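PDB 5XH8: extracellular invertase from Aspergillus kawachii, which probably hydrolyses sucrose at its beta-fructofuranosyl bond and has high transfructosylation activity, consistent with making fructooligosaccharides such as 1-kestose. Local coordinates for residues 376-381 with 410-415; 522-527 with 556-561; 291-296 with 306-311; 250-255 with 264-269; 258-263 with 340-345. All coordinates share one frame; numbering follows the deposited sequence.

Interaction 1 of 5, residues 376-381 with 410-415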
# COMPACT_ATOMS: atom_id res chain seq x y z
N LEU A 376 7.24 33.65 -13.00
CA LEU A 376 6.20 34.16 -12.12
C LEU A 376 6.84 35.06 -11.05
O LEU A 376 7.92 34.75 -10.51
CB LEU A 376 5.42 33.03 -11.46
CG LEU A 376 4.75 32.01 -12.38
CD1 LEU A 376 3.87 31.09 -11.53
CD2 LEU A 376 3.94 32.66 -13.49
N ARG A 377 6.18 36.20 -10.79
CA ARG A 377 6.68 37.18 -9.79
C ARG A 377 5.52 38.03 -9.30
O ARG A 377 4.44 38.01 -9.89
CB ARG A 377 7.79 38.06 -10.38
CG ARG A 377 7.32 39.10 -11.41
CD ARG A 377 8.49 39.80 -12.09
NE ARG A 377 8.07 40.87 -13.00
CZ ARG A 377 7.63 42.08 -12.63
NH1 ARG A 377 7.48 42.43 -11.33
NH2 ARG A 377 7.27 42.96 -13.57
N VAL A 378 5.75 38.79 -8.23
CA VAL A 378 4.72 39.72 -7.75
C VAL A 378 4.78 40.95 -8.66
O VAL A 378 5.85 41.50 -8.85
CB VAL A 378 4.90 40.11 -6.27
CG1 VAL A 378 3.75 41.02 -5.83
CG2 VAL A 378 4.92 38.88 -5.39
N LEU A 379 3.66 41.30 -9.28
CA LEU A 379 3.63 42.44 -10.19
C LEU A 379 2.88 43.57 -9.50
O LEU A 379 1.80 43.34 -8.95
CB LEU A 379 2.94 42.10 -11.52
CG LEU A 379 2.67 43.28 -12.46
CD1 LEU A 379 3.97 43.92 -12.92
CD2 LEU A 379 1.85 42.86 -13.67
N TYR A 380 3.46 44.77 -9.52
CA TYR A 380 2.77 45.96 -8.99
C TYR A 380 2.31 46.86 -10.12
O TYR A 380 3.05 47.09 -11.07
CB TYR A 380 3.66 46.72 -8.02
CG TYR A 380 3.93 45.93 -6.76
CD1 TYR A 380 3.00 45.91 -5.72
CD2 TYR A 380 5.08 45.16 -6.64
CE1 TYR A 380 3.25 45.17 -4.57
CE2 TYR A 380 5.32 44.41 -5.49
CZ TYR A 380 4.40 44.43 -4.47
OH TYR A 380 4.65 43.68 -3.36
N ILE A 381 1.08 47.35 -10.00
CA ILE A 381 0.51 48.28 -10.95
C ILE A 381 0.32 49.63 -10.22
O ILE A 381 -0.64 49.77 -9.44
CB ILE A 381 -0.83 47.78 -11.47
CG1 ILE A 381 -0.71 46.33 -12.00
CG2 ILE A 381 -1.34 48.70 -12.57
CD1 ILE A 381 -2.05 45.74 -12.38
N GLU A 410 -1.90 51.75 -5.43
CA GLU A 410 -1.00 50.74 -6.00
C GLU A 410 -1.69 49.37 -5.92
O GLU A 410 -2.15 48.95 -4.84
CB GLU A 410 0.32 50.69 -5.24
CG GLU A 410 1.36 49.85 -5.97
CD GLU A 410 2.70 49.87 -5.30
OE1 GLU A 410 2.74 49.89 -4.05
OE2 GLU A 410 3.73 49.86 -6.01
N LEU A 411 -1.77 48.68 -7.05
CA LEU A 411 -2.34 47.34 -7.10
C LEU A 411 -1.24 46.30 -7.14
O LEU A 411 -0.11 46.58 -7.57
CB LEU A 411 -3.24 47.17 -8.32
CG LEU A 411 -4.51 48.02 -8.40
CD1 LEU A 411 -5.32 47.59 -9.61
CD2 LEU A 411 -5.34 47.92 -7.12
N GLN A 412 -1.59 45.11 -6.65
CA GLN A 412 -0.70 43.95 -6.65
C GLN A 412 -1.41 42.78 -7.32
O GLN A 412 -2.61 42.57 -7.12
CB GLN A 412 -0.35 43.59 -5.22
CG GLN A 412 0.79 42.60 -5.06
CD GLN A 412 0.81 41.97 -3.68
OE1 GLN A 412 -0.14 41.31 -3.26
NE2 GLN A 412 1.89 42.16 -2.97
N THR A 413 -0.66 42.01 -8.12
CA THR A 413 -1.19 40.83 -8.80
C THR A 413 -0.04 39.89 -9.15
O THR A 413 1.15 40.19 -8.90
CB THR A 413 -1.98 41.23 -10.06
OG1 THR A 413 -2.73 40.11 -10.54
CG2 THR A 413 -1.07 41.70 -11.16
N LEU A 414 -0.38 38.75 -9.75
CA LEU A 414 0.66 37.82 -10.21
C LEU A 414 1.17 38.26 -11.59
O LEU A 414 0.40 38.41 -12.54
CB LEU A 414 0.13 36.38 -10.28
CG LEU A 414 1.19 35.35 -10.72
CD1 LEU A 414 2.23 35.14 -9.63
CD2 LEU A 414 0.55 34.02 -11.12
N GLY A 415 2.48 38.46 -11.66
CA GLY A 415 3.17 38.73 -12.91
C GLY A 415 3.45 37.43 -13.65
O GLY A 415 3.99 36.48 -13.05
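R377 pairs with G415, L379 with T413 and I381 with L411 as antiparallel hydrogen-bonded pairs, while V378 with L414 and Y380 with Q412 are the non-hydrogen-bonded pairs between them. The strand axes approach to 4.3 Å with their directions 145° apart, a twisted antiparallel ladder. Its six backbone bonds are shortest at G415 N to R377 O, 2.7 Å. On the face carrying L379, T413 and I381, the L379 and T413 side chains lie side by side and point the same way, L379 CD2 resting 4.0 Å from T413 CG2; L379 CG is anti to its backbone N (chi1 171°), and L379 CB lies 3.7 Å from G415 CA. I381 and L411 meet through their beta carbons, CB to CB 4.0 Å. On the face of Y380 and Q412, the Y380 ring and the Q412 chain run alongside each other, Y380 CE1 to Q412 CG 3.6 Å. V378, its CB directed away from the partner strand, still brings CG1 to 3.4 Å from the same Q412 CG. E410 crosses Y380 obliquely, its CD 4.0 Å from Y380 CD1 and its carboxylate plane turned 39° from the ring. R558 packs on L379 and I381, and F527 on L411, where the propeller expected of a family 32 glycosidase meets its C-terminal sandwich. The inward-facing amides and carbonyls pair across the ladder, while V378 and Q412 bond outward to D256 and Q398. Backbone bonds and apolar branches thus carry this largely buried contact, with the T413 hydroxyl satisfied by S396 O outside it.

Interaction 2 of 5, residues 522-527 with 556-561; sequences GKLRLF and NGRFAL
F559 and L524 form the close part of this contact. The F559 ring extends from a CG anti to its backbone N (chi1 176°) and brings CD2 to 4.0 Å from L524 CB, while its edge meets the main chain, CE2 lying 3.4 Å from K523 O near the ring plane. L561 adds its CD2, 3.8 Å from G522 N. Farther along, the backbones separate, from 6.6 Å between the CA atoms of G522 and L561 to 9.2 Å between those of L526 and N556. Longer side chains span this wider end, where R558 and N556 are partly exposed. R558, extended from CG to NE, sends NH2 to R525 O at 2.8 Å; the acceptor lies in the guanidinium plane, although the angle at the hydrogen is a bent 138°. The F527 ring stands obliquely against the same NH2, CE2 at 3.8 Å, its plane 40° from the guanidinium. R558 NH1 forms a salt bridge with E538, whose other oxygen accepts from F527 N, so one carboxylate positions both segments. R558 and F559 make a classic beta bulge opposite strand 550-555. Strand 520-523 is outermost in one sheet and strand 559-564 belongs to the other, so the contact spans the two layers of the C-terminal sandwich.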
# COMPACT_ATOMS: atom_id res chain seq x y z
N GLY A 522 -10.35 35.14 -22.51
CA GLY A 522 -10.00 35.41 -21.13
C GLY A 522 -10.25 36.85 -20.68
O GLY A 522 -10.12 37.78 -21.47
N LYS A 523 -10.60 37.02 -19.41
CA LYS A 523 -10.85 38.34 -18.80
C LYS A 523 -9.56 39.11 -18.58
O LYS A 523 -8.57 38.55 -18.08
CB LYS A 523 -11.50 38.20 -17.43
CG LYS A 523 -12.87 37.55 -17.44
CD LYS A 523 -13.96 38.52 -17.85
CE LYS A 523 -14.17 39.63 -16.82
NZ LYS A 523 -15.53 40.19 -16.99
N LEU A 524 -9.58 40.39 -18.94
CA LEU A 524 -8.48 41.30 -18.66
C LEU A 524 -9.07 42.70 -18.40
O LEU A 524 -9.69 43.26 -19.28
CB LEU A 524 -7.52 41.37 -19.85
CG LEU A 524 -6.39 42.39 -19.70
CD1 LEU A 524 -5.46 42.06 -18.54
CD2 LEU A 524 -5.62 42.49 -21.01
N ARG A 525 -8.89 43.22 -17.19
CA ARG A 525 -9.31 44.58 -16.86
C ARG A 525 -8.17 45.53 -17.14
O ARG A 525 -7.03 45.31 -16.71
CB ARG A 525 -9.71 44.72 -15.40
CG ARG A 525 -9.93 46.18 -14.97
CD ARG A 525 -10.83 46.30 -13.77
NE ARG A 525 -12.16 45.82 -14.10
CZ ARG A 525 -13.11 45.53 -13.22
NH1 ARG A 525 -12.91 45.70 -11.91
NH2 ARG A 525 -14.27 45.08 -13.65
N LEU A 526 -8.49 46.58 -17.88
CA LEU A 526 -7.63 47.74 -18.11
C LEU A 526 -8.18 48.80 -17.16
O LEU A 526 -9.34 49.22 -17.30
CB LEU A 526 -7.72 48.18 -19.58
CG LEU A 526 -7.24 47.12 -20.59
CD1 LEU A 526 -7.49 47.51 -22.04
CD2 LEU A 526 -5.76 46.82 -20.36
N PHE A 527 -7.38 49.17 -16.16
CA PHE A 527 -7.85 50.10 -15.12
C PHE A 527 -7.73 51.55 -15.61
O PHE A 527 -7.10 51.83 -16.63
CB PHE A 527 -7.00 49.95 -13.86
CG PHE A 527 -7.04 48.59 -13.24
CD1 PHE A 527 -8.06 48.22 -12.37
CD2 PHE A 527 -6.03 47.66 -13.52
CE1 PHE A 527 -8.08 46.96 -11.79
CE2 PHE A 527 -6.05 46.40 -12.94
CZ PHE A 527 -7.07 46.05 -12.08
N ASN A 556 0.24 42.81 -20.76
CA ASN A 556 0.46 43.68 -19.61
C ASN A 556 1.21 42.98 -18.48
O ASN A 556 1.06 43.34 -17.31
CB ASN A 556 -0.88 44.25 -19.13
CG ASN A 556 -1.47 45.26 -20.12
OD1 ASN A 556 -1.59 46.44 -19.80
ND2 ASN A 556 -1.87 44.80 -21.29
N GLY A 557 2.01 41.96 -18.84
CA GLY A 557 2.76 41.14 -17.89
C GLY A 557 1.94 40.42 -16.84
O GLY A 557 2.50 40.02 -15.81
N ARG A 558 0.64 40.27 -17.08
CA ARG A 558 -0.28 39.64 -16.11
C ARG A 558 -1.40 38.80 -16.73
O ARG A 558 -2.32 38.42 -16.05
CB ARG A 558 -0.90 40.73 -15.21
CG ARG A 558 -1.83 41.70 -15.91
CD ARG A 558 -2.01 42.97 -15.07
NE ARG A 558 -3.18 43.76 -15.49
CZ ARG A 558 -3.17 45.04 -15.88
NH1 ARG A 558 -2.05 45.76 -15.95
NH2 ARG A 558 -4.33 45.62 -16.22
N PHE A 559 -1.31 38.51 -18.02
CA PHE A 559 -2.38 37.82 -18.72
C PHE A 559 -1.76 36.87 -19.72
O PHE A 559 -0.81 37.24 -20.40
CB PHE A 559 -3.25 38.81 -19.47
CG PHE A 559 -4.32 38.17 -20.28
CD1 PHE A 559 -4.08 37.81 -21.61
CD2 PHE A 559 -5.56 37.94 -19.74
CE1 PHE A 559 -5.08 37.21 -22.37
CE2 PHE A 559 -6.56 37.35 -20.49
CZ PHE A 559 -6.33 37.01 -21.81
N ALA A 560 -2.31 35.65 -19.78
CA ALA A 560 -1.94 34.68 -20.82
C ALA A 560 -3.13 33.87 -21.27
O ALA A 560 -3.90 33.39 -20.44
CB ALA A 560 -0.82 33.76 -20.35
N LEU A 561 -3.26 33.70 -22.59
CA LEU A 561 -4.31 32.91 -23.21
C LEU A 561 -3.70 32.16 -24.41
O LEU A 561 -3.17 32.81 -25.34
CB LEU A 561 -5.43 33.80 -23.70
CG LEU A 561 -6.54 33.19 -24.58
CD1 LEU A 561 -7.25 32.04 -23.92
CD2 LEU A 561 -7.57 34.25 -24.92

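Interaction 3 of 5, residues 291-296 with 306-311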
# COMPACT_ATOMS: atom_id res chain seq x y z
N TRP A 291 -4.19 30.36 -10.72
CA TRP A 291 -3.22 30.76 -9.69
C TRP A 291 -3.99 31.42 -8.54
O TRP A 291 -5.10 31.93 -8.73
CB TRP A 291 -2.14 31.71 -10.24
CG TRP A 291 -2.65 33.10 -10.64
CD1 TRP A 291 -2.99 33.50 -11.89
CD2 TRP A 291 -2.87 34.23 -9.78
NE1 TRP A 291 -3.40 34.81 -11.89
CE2 TRP A 291 -3.34 35.29 -10.61
CE3 TRP A 291 -2.71 34.46 -8.40
CZ2 TRP A 291 -3.68 36.58 -10.10
CZ3 TRP A 291 -3.06 35.76 -7.88
CH2 TRP A 291 -3.54 36.78 -8.74
N VAL A 292 -3.40 31.36 -7.34
CA VAL A 292 -4.05 31.85 -6.12
C VAL A 292 -2.99 32.38 -5.18
O VAL A 292 -1.99 31.71 -4.93
CB VAL A 292 -4.82 30.76 -5.36
CG1 VAL A 292 -5.67 31.37 -4.24
CG2 VAL A 292 -5.71 29.97 -6.29
N SER A 293 -3.23 33.60 -4.68
CA SER A 293 -2.39 34.23 -3.65
C SER A 293 -3.08 34.03 -2.32
O SER A 293 -4.30 34.04 -2.26
CB SER A 293 -2.25 35.74 -3.91
OG SER A 293 -1.49 36.36 -2.88
N GLY A 294 -2.32 33.84 -1.26
CA GLY A 294 -2.92 33.71 0.04
C GLY A 294 -1.98 33.92 1.20
O GLY A 294 -0.75 33.89 1.05
N THR A 295 -2.58 34.14 2.37
CA THR A 295 -1.80 34.29 3.60
C THR A 295 -1.91 32.98 4.33
O THR A 295 -2.90 32.26 4.20
CB THR A 295 -2.32 35.45 4.49
OG1 THR A 295 -3.70 35.25 4.77
CG2 THR A 295 -2.14 36.83 3.79
N VAL A 296 -0.89 32.69 5.12
CA VAL A 296 -0.82 31.47 5.87
C VAL A 296 -0.85 31.79 7.34
O VAL A 296 0.01 32.50 7.83
CB VAL A 296 0.46 30.70 5.51
CG1 VAL A 296 0.51 29.38 6.27
CG2 VAL A 296 0.48 30.42 4.01
N PRO A 306 -6.92 32.30 0.74
CA PRO A 306 -6.84 33.07 -0.50
C PRO A 306 -7.23 34.55 -0.37
O PRO A 306 -8.29 34.86 0.19
CB PRO A 306 -7.85 32.37 -1.41
CG PRO A 306 -7.93 30.98 -0.90
CD PRO A 306 -7.77 31.11 0.59
N ASN A 307 -6.41 35.45 -0.92
CA ASN A 307 -6.78 36.88 -0.99
C ASN A 307 -6.96 37.43 -2.41
O ASN A 307 -7.48 38.54 -2.55
CB ASN A 307 -5.80 37.74 -0.20
CG ASN A 307 -4.36 37.43 -0.51
OD1 ASN A 307 -4.00 37.12 -1.66
ND2 ASN A 307 -3.53 37.47 0.52
N MET A 308 -6.52 36.68 -3.42
CA MET A 308 -6.81 36.98 -4.82
C MET A 308 -6.49 35.75 -5.68
O MET A 308 -5.76 34.85 -5.25
CB MET A 308 -6.03 38.21 -5.31
CG MET A 308 -4.52 38.16 -5.09
SD MET A 308 -3.62 39.59 -5.72
CE MET A 308 -1.91 39.19 -5.39
N ALA A 309 -7.04 35.71 -6.88
CA ALA A 309 -6.86 34.56 -7.76
C ALA A 309 -7.19 34.92 -9.20
O ALA A 309 -7.98 35.86 -9.48
CB ALA A 309 -7.73 33.41 -7.29
N GLY A 310 -6.59 34.16 -10.12
CA GLY A 310 -6.79 34.36 -11.55
C GLY A 310 -6.42 33.12 -12.31
O GLY A 310 -6.31 32.04 -11.72
N PHE A 311 -6.21 33.28 -13.62
CA PHE A 311 -5.80 32.18 -14.48
C PHE A 311 -4.31 32.33 -14.81
O PHE A 311 -3.86 33.43 -15.15
CB PHE A 311 -6.60 32.16 -15.78
CG PHE A 311 -7.97 31.57 -15.63
CD1 PHE A 311 -9.02 32.34 -15.14
CD2 PHE A 311 -8.23 30.25 -16.02
CE1 PHE A 311 -10.29 31.80 -15.02
CE2 PHE A 311 -9.51 29.71 -15.90
CZ PHE A 311 -10.54 30.49 -15.40
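The W291 indole lies flat over the backbone of A309 and G310, within the beta hairpin of strands 286-298 and 302-311. On this face A309 CA is 4.1 Å from the centroid of the six-membered ring and G310 CA 3.8 Å from that of the five-membered ring, two CH-pi contacts; the opposite face receives L414, whose CD2 comes to 3.4 Å from W291 CG. F311 O sits at the edge in the ring plane, 3.4 Å from CD1. At another edge M308 makes a Met-aromatic contact, its SD 5.4 Å from the centroid of the six-membered ring. W291 CG itself lies between the backbone N and the carbonyl carbon (chi1 68°). Beneath the indole W291 and G310 exchange two backbone hydrogen bonds, and S293 N donates to M308 O. The register then slips by one residue between S293 and G294, a beta bulge at which N307 N donates to S293 O at 2.9 Å. Beyond the hairpin, A309 O is bonded to the S396 hydroxyl, and the F311 ring stacks on W314, adjacent in sequence to the sodium site residue G315. On the reverse face of the sheet V292 CG1 packs 3.7 Å from P306 CB.

Interaction 4 of 5, residues 250-255 with 264-269; sequences GNVFSL and GQIFTT
F253 and F267 face each other as a hydrogen-bonded pair in the beta hairpin formed by strands 250-255 and 265-274, part of the propeller domain. The two side chains cross aslant, and F253 CE2 touches F267 CB at 3.6 Å. F253 CG lies between its backbone N and carbonyl carbon (chi1 51°); F267 O lies over one face of the ring, offset toward the rim. T269 meets it at the edge, its CG2 in the ring plane and 3.9 Å from F253 CZ. L255 crosses F267 at about a right angle, its CD1 over the face of the F267 ring, 4.1 Å from the centroid and 26° off the normal, a CH-pi contact. The paired backbones hold these groups in step, F267 N to F253 O being nearly straight at 174°, whereas the bond from Q265 N to L255 O near the turn is weak. Outside this shell, F342 stacks on the face of F253 opposite F267 O, and L376 and V378 of strand 366-385 pack on L255. On the reverse face S254 OG is bonded to N261 O of the connecting loop. There too T268 OG1, itself a partner of Q206 NE2, donates to N251 O at 2.6 Å, while T269 N reaches the same oxygen from the opposite side of its carbonyl plane at 3.1 Å.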
# COMPACT_ATOMS: atom_id res chain seq x y z
N GLY A 250 -1.34 20.71 -7.87
CA GLY A 250 -1.05 21.78 -6.93
C GLY A 250 0.45 22.02 -6.84
O GLY A 250 1.18 21.10 -6.53
N ASN A 251 0.89 23.23 -7.19
CA ASN A 251 2.25 23.70 -6.92
C ASN A 251 2.16 24.74 -5.79
O ASN A 251 1.22 25.52 -5.77
CB ASN A 251 2.84 24.44 -8.10
CG ASN A 251 3.01 23.58 -9.34
OD1 ASN A 251 2.32 22.59 -9.60
ND2 ASN A 251 3.92 24.00 -10.12
N VAL A 252 3.19 24.84 -4.95
CA VAL A 252 3.28 25.84 -3.89
C VAL A 252 4.67 26.47 -3.95
O VAL A 252 5.70 25.78 -4.11
CB VAL A 252 3.05 25.23 -2.49
CG1 VAL A 252 3.12 26.29 -1.40
CG2 VAL A 252 1.69 24.56 -2.44
N PHE A 253 4.70 27.80 -3.88
CA PHE A 253 5.93 28.58 -4.02
C PHE A 253 5.70 29.98 -3.46
O PHE A 253 4.59 30.33 -3.04
CB PHE A 253 6.36 28.65 -5.51
CG PHE A 253 5.26 29.09 -6.42
CD1 PHE A 253 4.29 28.19 -6.86
CD2 PHE A 253 5.16 30.43 -6.82
CE1 PHE A 253 3.25 28.60 -7.68
CE2 PHE A 253 4.13 30.84 -7.66
CZ PHE A 253 3.18 29.93 -8.09
N SER A 254 6.77 30.75 -3.40
CA SER A 254 6.70 32.05 -2.78
C SER A 254 7.55 33.03 -3.58
O SER A 254 8.65 32.71 -4.04
CB SER A 254 7.13 31.96 -1.29
OG SER A 254 8.45 31.43 -1.14
N LEU A 255 7.01 34.24 -3.73
CA LEU A 255 7.52 35.24 -4.66
C LEU A 255 7.74 36.63 -4.03
O LEU A 255 7.08 37.01 -3.06
CB LEU A 255 6.49 35.42 -5.80
CG LEU A 255 6.09 34.18 -6.61
CD1 LEU A 255 4.99 34.53 -7.63
CD2 LEU A 255 7.31 33.56 -7.26
N GLY A 264 9.03 35.22 0.66
CA GLY A 264 8.08 36.05 -0.04
C GLY A 264 6.66 35.64 0.23
O GLY A 264 6.39 34.73 1.00
N GLN A 265 5.75 36.34 -0.43
CA GLN A 265 4.32 35.99 -0.49
C GLN A 265 4.07 34.63 -1.11
O GLN A 265 4.66 34.32 -2.13
CB GLN A 265 3.59 36.99 -1.37
CG GLN A 265 2.58 37.83 -0.66
CD GLN A 265 2.08 38.88 -1.60
OE1 GLN A 265 1.04 38.72 -2.24
NE2 GLN A 265 2.87 39.90 -1.77
N ILE A 266 3.12 33.89 -0.56
CA ILE A 266 2.88 32.49 -0.92
C ILE A 266 1.75 32.38 -1.96
O ILE A 266 0.66 32.94 -1.80
CB ILE A 266 2.61 31.63 0.33
CG1 ILE A 266 3.89 31.51 1.15
CG2 ILE A 266 2.10 30.24 -0.04
CD1 ILE A 266 3.67 31.00 2.57
N PHE A 267 2.04 31.64 -3.02
CA PHE A 267 1.10 31.40 -4.12
C PHE A 267 1.00 29.89 -4.37
O PHE A 267 1.93 29.14 -4.06
CB PHE A 267 1.62 32.04 -5.40
CG PHE A 267 1.55 33.54 -5.43
CD1 PHE A 267 2.54 34.32 -4.83
CD2 PHE A 267 0.54 34.18 -6.14
CE1 PHE A 267 2.50 35.72 -4.90
CE2 PHE A 267 0.48 35.58 -6.21
CZ PHE A 267 1.46 36.34 -5.58
N THR A 268 -0.12 29.47 -4.95
CA THR A 268 -0.25 28.11 -5.48
C THR A 268 -0.81 28.19 -6.90
O THR A 268 -1.59 29.12 -7.20
CB THR A 268 -1.13 27.22 -4.58
OG1 THR A 268 -1.24 25.89 -5.12
CG2 THR A 268 -2.54 27.82 -4.39
N THR A 269 -0.41 27.27 -7.77
CA THR A 269 -1.14 27.02 -9.03
C THR A 269 -1.83 25.65 -8.95
O THR A 269 -1.29 24.71 -8.36
CB THR A 269 -0.27 27.16 -10.29
OG1 THR A 269 0.79 26.19 -10.30
CG2 THR A 269 0.34 28.56 -10.37

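Interaction 5 of 5, residues 258-263 with 340-345; sequences YGYNPH and DRFISY
Y260 lays its CB against the R341 peptide, 3.5 Å from R341 O, at the place where the hairpin loop between strands 250-255 and 265-274 meets the start of strand 341-348. Its CG is anti to the backbone N (chi1 175°), and the ring beyond leads away from the strand. D340 CB comes to the ring edge near its plane, and F342 meets Y260 through the beta carbons, CB to CB 4.4 Å. One direct backbone hydrogen bond joins the segments: Y260 N donates to D340 O at 3.0 Å, coming from well above the carbonyl plane, 54° out of it. G259 CA adds a CH...O contact to the same oxygen at 3.6 Å. The loop is shaped from within. N261 closes an Asx turn, its OD1 accepting from H263 N at 2.9 Å, while D256 receives N261 ND2 on one carboxylate oxygen and the amides of Y258 and G259 on the other. On the strand side, R341 turns from the loop toward salt bridges with E421 and E375, and D340 OD1 takes the amide of S328. The S328 bond helps fix the D340 carboxylate; the contact is only partly buried and of modest area. A water also links the segments, donating 2.6 Å to D340 OD2 and 3.0 Å to Y260 O and so bridging the acid to the loop backbone.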
# COMPACT_ATOMS: atom_id res chain seq x y z
N TYR A 258 10.90 40.37 -7.92
CA TYR A 258 11.93 39.96 -8.87
C TYR A 258 11.81 38.50 -9.34
O TYR A 258 12.32 38.15 -10.41
CB TYR A 258 13.32 40.20 -8.25
CG TYR A 258 13.42 41.60 -7.67
CD1 TYR A 258 13.61 42.71 -8.50
CD2 TYR A 258 13.26 41.81 -6.30
CE1 TYR A 258 13.67 43.99 -7.97
CE2 TYR A 258 13.32 43.09 -5.76
CZ TYR A 258 13.53 44.17 -6.59
OH TYR A 258 13.59 45.43 -6.04
N GLY A 259 11.18 37.65 -8.53
CA GLY A 259 11.12 36.22 -8.80
C GLY A 259 10.80 35.42 -7.55
O GLY A 259 9.91 35.80 -6.77
N TYR A 260 11.52 34.33 -7.36
CA TYR A 260 11.25 33.42 -6.28
C TYR A 260 11.96 34.00 -5.05
O TYR A 260 13.11 34.41 -5.14
CB TYR A 260 11.77 32.02 -6.57
CG TYR A 260 11.62 31.05 -5.41
CD1 TYR A 260 10.42 30.38 -5.20
CD2 TYR A 260 12.66 30.85 -4.49
CE1 TYR A 260 10.26 29.51 -4.13
CE2 TYR A 260 12.52 29.98 -3.41
CZ TYR A 260 11.31 29.31 -3.23
OH TYR A 260 11.13 28.46 -2.18
N ASN A 261 11.28 33.98 -3.91
CA ASN A 261 11.89 34.34 -2.63
C ASN A 261 11.34 33.43 -1.54
O ASN A 261 10.13 33.40 -1.34
CB ASN A 261 11.58 35.83 -2.33
CG ASN A 261 12.35 36.37 -1.12
OD1 ASN A 261 12.52 35.69 -0.13
ND2 ASN A 261 12.81 37.62 -1.21
N PRO A 262 12.20 32.68 -0.82
CA PRO A 262 11.63 31.80 0.23
C PRO A 262 10.78 32.54 1.27
O PRO A 262 9.77 32.00 1.73
CB PRO A 262 12.86 31.15 0.87
CG PRO A 262 14.02 31.50 0.04
CD PRO A 262 13.67 32.65 -0.83
N HIS A 263 11.16 33.79 1.59
CA HIS A 263 10.43 34.60 2.57
C HIS A 263 9.34 35.45 1.94
O HIS A 263 8.78 36.31 2.61
CB HIS A 263 11.41 35.51 3.33
CG HIS A 263 12.41 34.76 4.14
ND1 HIS A 263 12.09 34.16 5.35
CD2 HIS A 263 13.72 34.50 3.93
CE1 HIS A 263 13.16 33.55 5.83
NE2 HIS A 263 14.16 33.74 4.99
N ASP A 340 16.98 34.36 -8.39
CA ASP A 340 16.16 33.14 -8.18
C ASP A 340 14.81 33.34 -8.86
O ASP A 340 14.21 34.42 -8.78
CB ASP A 340 15.91 32.86 -6.71
CG ASP A 340 17.17 32.53 -5.92
OD1 ASP A 340 18.19 32.05 -6.44
OD2 ASP A 340 17.07 32.72 -4.69
N ARG A 341 14.34 32.32 -9.56
CA ARG A 341 13.07 32.41 -10.31
C ARG A 341 12.19 31.23 -9.97
O ARG A 341 12.67 30.26 -9.42
CB ARG A 341 13.35 32.45 -11.80
CG ARG A 341 13.95 33.77 -12.26
CD ARG A 341 14.22 33.77 -13.73
NE ARG A 341 15.40 32.97 -14.08
CZ ARG A 341 15.80 32.75 -15.34
NH1 ARG A 341 15.10 33.22 -16.37
NH2 ARG A 341 16.90 32.05 -15.56
N PHE A 342 10.91 31.36 -10.28
CA PHE A 342 9.99 30.25 -10.35
C PHE A 342 9.49 30.15 -11.80
O PHE A 342 8.75 31.02 -12.28
CB PHE A 342 8.81 30.43 -9.39
CG PHE A 342 7.95 29.20 -9.30
CD1 PHE A 342 8.30 28.16 -8.45
CD2 PHE A 342 6.80 29.07 -10.07
CE1 PHE A 342 7.53 27.01 -8.38
CE2 PHE A 342 6.02 27.93 -10.01
CZ PHE A 342 6.39 26.89 -9.17
N ILE A 343 9.91 29.08 -12.48
CA ILE A 343 9.60 28.87 -13.89
C ILE A 343 8.47 27.85 -13.95
O ILE A 343 8.60 26.75 -13.39
CB ILE A 343 10.83 28.34 -14.64
CG1 ILE A 343 12.06 29.25 -14.41
CG2 ILE A 343 10.51 28.10 -16.13
CD1 ILE A 343 11.86 30.71 -14.78
N SER A 344 7.36 28.21 -14.60
CA SER A 344 6.21 27.33 -14.81
C SER A 344 5.98 27.01 -16.30
O SER A 344 5.97 27.91 -17.16
CB SER A 344 4.95 28.01 -14.28
OG SER A 344 3.87 27.09 -14.25
N TYR A 345 5.81 25.71 -16.58
CA TYR A 345 5.37 25.20 -17.87
C TYR A 345 3.94 24.75 -17.76
O TYR A 345 3.61 23.81 -17.02
CB TYR A 345 6.22 24.00 -18.32
CG TYR A 345 7.66 24.31 -18.62
CD1 TYR A 345 8.60 24.37 -17.58
CD2 TYR A 345 8.09 24.53 -19.91
CE1 TYR A 345 9.93 24.67 -17.84
CE2 TYR A 345 9.41 24.81 -20.19
CZ TYR A 345 10.34 24.89 -19.16
OH TYR A 345 11.65 25.17 -19.41
O HOH W 1 15.46 34.12 -3.29

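Interactions 1, 3 and 4 are buried strand ladders, and interactions 3 and 4 share a sheet, since strands 265-274 and 286-298 are neighbours in it. Interaction 1 packs on both: L414 touches W291 and L255. Interaction 5 is smaller and partly exposed; its loop connects the strands of interaction 4, its strand 341-348 flanks strand 366-385 of interaction 1, and it combines one direct backbone bond with a water bridge. Interaction 2 is also buried, but it lies in the C-terminal range and relies on side chains between separate sheets. It touches interaction 1, where L411 CD1 comes to 3.4 Å from F527 CZ, and stays clear of the other three.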